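Long-range contact in Orf11 (Staphylococcus phage P68, PDB 6O43), which is a potential phage lysin, one that probably degrades the staphylococcal cell wall: residues V119-D133 / W156-K170. Numbering follows the deposited sequence.
Sequences VHFVPQDVQRKGNAD and WAAYYPLGLKASYNK
Phe121 plugs into the bend between helix 152-159 and helix 166-169, which the 3-10 turn 161-164 links, while helix 124-136 packs beside Tyr159, in a protein built of helices and loops, without strands. From CB, which faces the 156-170 segment, a chi1 of 67° sets CG between the backbone N and carbonyl carbon and sends the ring inward. CG and CD2 lie beneath the carbonyl oxygen of Tyr168, with Phe121 CD2 3.7 Å from Tyr168 O; Val122 CG2 covers the opposite face. CD1 looks to Tyr160 CE2. Further out, Phe121 CE1 meets Gly163 CA at 3.5 Å near the ring plane, and Phe121 CE2 reaches Trp156 CZ2 at 3.6 Å. At the tip, CZ touches Trp156 CE2, the phenyl and the five-membered indole ring being inclined at 49°. Trp156 NE1 is anchored on Trp112 O. Asn169 ND2 donates to Gly163 O, bridging helix 166-169 and the turn; its OD1 accepts from Val171 N. Water 1 links Phe121 O to Tyr160 OH; Val122 CG1 lies over one face of that tyrosine, which Pro123 and Val126 cross at about a right angle. Gly130 CA sits over the centre of the Tyr159 ring, 3.9 Å from its centroid, a CH-pi contact. Water 2 donates to both Val126 O and Tyr159 O. Asp133 OD2 also bonds His12 NE2, and Tyr159 OH donates to the anti lone pair of Asp133 OD2, 2.7 Å from OH to OD2.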
loop_
_atom_site.group_PDB
_atom_site.type_symbol
_atom_site.label_atom_id
_atom_site.label_comp_id
_atom_site.label_asym_id
_atom_site.label_seq_id
_atom_site.Cartn_x
_atom_site.Cartn_y
_atom_site.Cartn_z
ATOM N N VAL A 119 22.260 -8.839 1.856
ATOM C CA VAL A 119 22.845 -9.068 0.541
ATOM C C VAL A 119 22.860 -7.722 -0.173
ATOM O O VAL A 119 21.799 -7.194 -0.528
ATOM C CB VAL A 119 22.075 -10.107 -0.287
ATOM C CG1 VAL A 119 22.735 -10.281 -1.652
ATOM C CG2 VAL A 119 22.006 -11.434 0.449
ATOM N N HIS A 120 24.052 -7.162 -0.368
ATOM C CA HIS A 120 24.207 -5.910 -1.101
ATOM C C HIS A 120 24.250 -6.231 -2.589
ATOM O O HIS A 120 25.217 -6.830 -3.071
ATOM C CB HIS A 120 25.470 -5.175 -0.659
ATOM C CG HIS A 120 25.541 -4.923 0.814
ATOM N ND1 HIS A 120 24.695 -4.046 1.461
ATOM C CD2 HIS A 120 26.361 -5.426 1.768
ATOM C CE1 HIS A 120 24.985 -4.027 2.751
ATOM N NE2 HIS A 120 25.994 -4.853 2.962
ATOM N N PHE A 121 23.206 -5.837 -3.318
ATOM C CA PHE A 121 23.134 -6.136 -4.743
ATOM C C PHE A 121 22.541 -5.027 -5.600
ATOM O O PHE A 121 22.686 -5.096 -6.823
ATOM C CB PHE A 121 22.315 -7.414 -4.976
ATOM C CG PHE A 121 20.858 -7.268 -4.631
ATOM C CD1 PHE A 121 19.947 -6.823 -5.578
ATOM C CD2 PHE A 121 20.400 -7.572 -3.359
ATOM C CE1 PHE A 121 18.601 -6.684 -5.263
ATOM C CE2 PHE A 121 19.058 -7.436 -3.036
ATOM C CZ PHE A 121 18.157 -6.992 -3.991
ATOM N N VAL A 122 21.872 -4.033 -5.031
ATOM C CA VAL A 122 21.245 -3.011 -5.878
ATOM C C VAL A 122 22.329 -2.117 -6.474
ATOM O O VAL A 122 23.161 -1.572 -5.727
ATOM C CB VAL A 122 20.232 -2.196 -5.077
ATOM C CG1 VAL A 122 19.586 -1.145 -5.969
ATOM C CG2 VAL A 122 19.166 -3.114 -4.484
ATOM N N PRO A 123 22.365 -1.946 -7.795
ATOM C CA PRO A 123 23.405 -1.115 -8.410
ATOM C C PRO A 123 23.443 0.283 -7.807
ATOM O O PRO A 123 22.421 0.832 -7.388
ATOM C CB PRO A 123 23.003 -1.083 -9.888
ATOM C CG PRO A 123 22.258 -2.361 -10.088
ATOM C CD PRO A 123 21.512 -2.604 -8.800
ATOM N N GLN A 124 24.648 0.855 -7.774
ATOM C CA GLN A 124 24.843 2.150 -7.131
ATOM C C GLN A 124 24.015 3.237 -7.809
ATOM O O GLN A 124 23.343 4.030 -7.140
ATOM C CB GLN A 124 26.330 2.514 -7.138
ATOM C CG GLN A 124 26.695 3.622 -6.170
ATOM C CD GLN A 124 26.278 3.304 -4.746
ATOM O OE1 GLN A 124 26.561 2.220 -4.228
ATOM N NE2 GLN A 124 25.587 4.243 -4.110
ATOM N N ASP A 125 24.046 3.292 -9.142
ATOM C CA ASP A 125 23.289 4.328 -9.837
ATOM C C ASP A 125 21.787 4.166 -9.629
ATOM O O ASP A 125 21.047 5.155 -9.656
ATOM C CB ASP A 125 23.638 4.328 -11.326
ATOM C CG ASP A 125 25.022 4.890 -11.596
ATOM O OD1 ASP A 125 25.745 5.190 -10.621
ATOM O OD2 ASP A 125 25.386 5.039 -12.781
ATOM N N VAL A 126 21.321 2.934 -9.411
ATOM C CA VAL A 126 19.917 2.728 -9.072
ATOM C C VAL A 126 19.618 3.297 -7.691
ATOM O O VAL A 126 18.593 3.960 -7.485
ATOM C CB VAL A 126 19.555 1.235 -9.160
ATOM C CG1 VAL A 126 18.246 0.966 -8.434
ATOM C CG2 VAL A 126 19.454 0.799 -10.615
ATOM N N GLN A 127 20.504 3.046 -6.723
ATOM C CA GLN A 127 20.325 3.620 -5.394
ATOM C C GLN A 127 20.297 5.141 -5.455
ATOM O O GLN A 127 19.470 5.783 -4.795
ATOM C CB GLN A 127 21.440 3.144 -4.458
ATOM C CG GLN A 127 21.437 1.646 -4.178
ATOM C CD GLN A 127 22.493 1.238 -3.165
ATOM O OE1 GLN A 127 22.672 1.893 -2.138
ATOM N NE2 GLN A 127 23.207 0.157 -3.458
ATOM N N ARG A 128 21.195 5.733 -6.245
ATOM C CA ARG A 128 21.224 7.185 -6.390
ATOM C C ARG A 128 19.888 7.715 -6.893
ATOM O O ARG A 128 19.327 8.660 -6.326
ATOM C CB ARG A 128 22.356 7.591 -7.334
ATOM C CG ARG A 128 23.742 7.464 -6.726
ATOM C CD ARG A 128 24.832 7.512 -7.788
ATOM N NE ARG A 128 24.453 8.316 -8.948
ATOM C CZ ARG A 128 24.315 9.638 -8.933
ATOM N NH1 ARG A 128 24.510 10.312 -7.807
ATOM N NH2 ARG A 128 23.974 10.285 -10.039
ATOM N N LYS A 129 19.364 7.121 -7.966
ATOM C CA LYS A 129 18.091 7.579 -8.512
ATOM C C LYS A 129 16.968 7.416 -7.496
ATOM O O LYS A 129 16.148 8.325 -7.316
ATOM C CB LYS A 129 17.780 6.826 -9.804
ATOM C CG LYS A 129 18.779 7.116 -10.909
ATOM C CD LYS A 129 18.711 6.092 -12.026
ATOM C CE LYS A 129 19.882 6.268 -12.980
ATOM N NZ LYS A 129 20.012 7.685 -13.423
ATOM N N GLY A 130 16.929 6.274 -6.809
ATOM C CA GLY A 130 15.891 6.054 -5.813
ATOM C C GLY A 130 15.999 7.011 -4.641
ATOM O O GLY A 130 15.005 7.608 -4.215
ATOM N N ASN A 131 17.212 7.169 -4.104
ATOM C CA ASN A 131 17.422 8.119 -3.016
ATOM C C ASN A 131 16.975 9.519 -3.414
ATOM O O ASN A 131 16.322 10.218 -2.630
ATOM C CB ASN A 131 18.895 8.138 -2.600
ATOM C CG ASN A 131 19.341 6.838 -1.968
ATOM O OD1 ASN A 131 18.521 6.031 -1.532
ATOM N ND2 ASN A 131 20.653 6.639 -1.896
ATOM N N ALA A 132 17.313 9.944 -4.633
ATOM C CA ALA A 132 16.984 11.299 -5.064
ATOM C C ALA A 132 15.483 11.473 -5.277
ATOM O O ALA A 132 14.910 12.498 -4.887
ATOM C CB ALA A 132 17.754 11.636 -6.340
ATOM N N ASP A 133 14.831 10.494 -5.909
ATOM C CA ASP A 133 13.388 10.585 -6.107
ATOM C C ASP A 133 12.661 10.673 -4.774
ATOM O O ASP A 133 11.765 11.506 -4.594
ATOM C CB ASP A 133 12.877 9.386 -6.907
ATOM C CG ASP A 133 11.384 9.470 -7.188
ATOM O OD1 ASP A 133 10.997 10.233 -8.094
ATOM O OD2 ASP A 133 10.604 8.791 -6.486
ATOM N N TRP A 156 12.524 -2.033 -2.851
ATOM C CA TRP A 156 12.701 -2.761 -4.103
ATOM C C TRP A 156 11.458 -2.665 -4.978
ATOM O O TRP A 156 11.559 -2.452 -6.192
ATOM C CB TRP A 156 13.037 -4.224 -3.818
ATOM C CG TRP A 156 14.319 -4.424 -3.075
ATOM C CD1 TRP A 156 15.429 -3.623 -3.106
ATOM C CD2 TRP A 156 14.625 -5.498 -2.181
ATOM N NE1 TRP A 156 16.407 -4.140 -2.290
ATOM C CE2 TRP A 156 15.938 -5.290 -1.710
ATOM C CE3 TRP A 156 13.918 -6.621 -1.737
ATOM C CZ2 TRP A 156 16.553 -6.158 -0.813
ATOM C CZ3 TRP A 156 14.535 -7.483 -0.848
ATOM C CH2 TRP A 156 15.839 -7.246 -0.395
ATOM N N ALA A 157 10.274 -2.824 -4.381
ATOM C CA ALA A 157 9.043 -2.766 -5.163
ATOM C C ALA A 157 8.886 -1.416 -5.849
ATOM O O ALA A 157 8.422 -1.343 -6.992
ATOM C CB ALA A 157 7.831 -3.053 -4.274
ATOM N N ALA A 158 9.272 -0.337 -5.171
ATOM C CA ALA A 158 9.087 0.998 -5.731
ATOM C C ALA A 158 10.180 1.360 -6.734
ATOM O O ALA A 158 9.900 2.003 -7.752
ATOM C CB ALA A 158 9.045 2.036 -4.607
ATOM N N TYR A 159 11.424 0.947 -6.470
ATOM C CA TYR A 159 12.583 1.485 -7.172
ATOM C C TYR A 159 13.474 0.452 -7.853
ATOM O O TYR A 159 14.338 0.847 -8.645
ATOM C CB TYR A 159 13.454 2.296 -6.200
ATOM C CG TYR A 159 12.831 3.592 -5.732
ATOM C CD1 TYR A 159 12.244 4.473 -6.637
ATOM C CD2 TYR A 159 12.831 3.934 -4.386
ATOM C CE1 TYR A 159 11.682 5.667 -6.210
ATOM C CE2 TYR A 159 12.273 5.120 -3.951
ATOM C CZ TYR A 159 11.703 5.981 -4.862
ATOM O OH TYR A 159 11.147 7.162 -4.425
ATOM N N TYR A 160 13.322 -0.836 -7.563
ATOM C CA TYR A 160 14.162 -1.855 -8.180
ATOM C C TYR A 160 13.458 -3.203 -8.085
ATOM O O TYR A 160 13.881 -4.078 -7.318
ATOM C CB TYR A 160 15.539 -1.906 -7.510
ATOM C CG TYR A 160 16.550 -2.772 -8.237
ATOM C CD1 TYR A 160 17.046 -2.403 -9.481
ATOM C CD2 TYR A 160 17.016 -3.954 -7.672
ATOM C CE1 TYR A 160 17.974 -3.189 -10.145
ATOM C CE2 TYR A 160 17.941 -4.745 -8.328
ATOM C CZ TYR A 160 18.413 -4.357 -9.562
ATOM O OH TYR A 160 19.331 -5.141 -10.217
ATOM N N PRO A 161 12.373 -3.393 -8.843
ATOM C CA PRO A 161 11.545 -4.597 -8.669
ATOM C C PRO A 161 12.291 -5.905 -8.871
ATOM O O PRO A 161 11.838 -6.934 -8.356
ATOM C CB PRO A 161 10.440 -4.412 -9.720
ATOM C CG PRO A 161 10.346 -2.928 -9.906
ATOM C CD PRO A 161 11.767 -2.437 -9.788
ATOM N N LEU A 162 13.410 -5.912 -9.601
ATOM C CA LEU A 162 14.224 -7.123 -9.673
ATOM C C LEU A 162 14.603 -7.622 -8.287
ATOM O O LEU A 162 14.702 -8.835 -8.067
ATOM C CB LEU A 162 15.490 -6.876 -10.496
ATOM C CG LEU A 162 15.380 -6.829 -12.020
ATOM C CD1 LEU A 162 16.764 -6.666 -12.628
ATOM C CD2 LEU A 162 14.703 -8.082 -12.551
ATOM N N GLY A 163 14.817 -6.706 -7.341
ATOM C CA GLY A 163 15.195 -7.095 -5.993
ATOM C C GLY A 163 14.176 -7.974 -5.299
ATOM O O GLY A 163 14.521 -8.660 -4.330
ATOM N N LEU A 164 12.925 -7.968 -5.768
ATOM C CA LEU A 164 11.899 -8.818 -5.175
ATOM C C LEU A 164 12.105 -10.291 -5.512
ATOM O O LEU A 164 11.611 -11.154 -4.780
ATOM C CB LEU A 164 10.509 -8.368 -5.636
ATOM C CG LEU A 164 10.107 -6.911 -5.391
ATOM C CD1 LEU A 164 8.791 -6.589 -6.094
ATOM C CD2 LEU A 164 9.997 -6.614 -3.903
ATOM N N LYS A 165 12.822 -10.594 -6.591
ATOM C CA LYS A 165 13.027 -11.974 -7.006
ATOM C C LYS A 165 14.090 -12.646 -6.146
ATOM O O LYS A 165 15.094 -12.031 -5.776
ATOM C CB LYS A 165 13.432 -12.035 -8.479
ATOM C CG LYS A 165 12.411 -11.429 -9.434
ATOM C CD LYS A 165 12.909 -11.427 -10.876
ATOM C CE LYS A 165 12.397 -12.634 -11.659
ATOM N NZ LYS A 165 13.067 -13.907 -11.263
ATOM N N ALA A 166 13.864 -13.926 -5.839
ATOM C CA ALA A 166 14.825 -14.675 -5.035
ATOM C C ALA A 166 16.197 -14.729 -5.696
ATOM O O ALA A 166 17.220 -14.758 -5.000
ATOM C CB ALA A 166 14.301 -16.088 -4.778
ATOM N N SER A 167 16.243 -14.745 -7.029
ATOM C CA SER A 167 17.525 -14.794 -7.724
ATOM C C SER A 167 18.412 -13.603 -7.386
ATOM O O SER A 167 19.636 -13.699 -7.517
ATOM C CB SER A 167 17.297 -14.875 -9.235
ATOM O OG SER A 167 16.168 -14.114 -9.628
ATOM N N TYR A 168 17.827 -12.489 -6.946
ATOM C CA TYR A 168 18.582 -11.283 -6.624
ATOM C C TYR A 168 18.803 -11.122 -5.122
ATOM O O TYR A 168 19.947 -11.012 -4.673
ATOM C CB TYR A 168 17.872 -10.051 -7.203
ATOM C CG TYR A 168 18.090 -9.879 -8.690
ATOM C CD1 TYR A 168 17.361 -10.625 -9.609
ATOM C CD2 TYR A 168 19.031 -8.978 -9.174
ATOM C CE1 TYR A 168 17.560 -10.473 -10.969
ATOM C CE2 TYR A 168 19.236 -8.819 -10.531
ATOM C CZ TYR A 168 18.498 -9.570 -11.424
ATOM O OH TYR A 168 18.702 -9.415 -12.776
ATOM N N ASN A 169 17.726 -11.102 -4.334
ATOM C CA ASN A 169 17.865 -10.895 -2.896
ATOM C C ASN A 169 18.335 -12.141 -2.154
ATOM O O ASN A 169 18.740 -12.031 -0.991
ATOM C CB ASN A 169 16.542 -10.401 -2.297
ATOM C CG ASN A 169 15.454 -11.464 -2.306
ATOM O OD1 ASN A 169 15.598 -12.522 -1.694
ATOM N ND2 ASN A 169 14.345 -11.172 -2.982
ATOM N N LYS A 170 18.284 -13.314 -2.785
ATOM C CA LYS A 170 18.845 -14.560 -2.269
ATOM C C LYS A 170 18.110 -15.100 -1.050
ATOM O O LYS A 170 18.633 -15.992 -0.370
ATOM C CB LYS A 170 20.331 -14.406 -1.926
ATOM C CG LYS A 170 21.186 -13.874 -3.063
ATOM C CD LYS A 170 21.046 -14.722 -4.316
ATOM C CE LYS A 170 22.224 -14.505 -5.258
ATOM N NZ LYS A 170 22.097 -15.312 -6.505
HETATM O O HOH W 1 21.534 -6.522 -8.715
HETATM O O HOH W 2 15.791 3.764 -8.435
#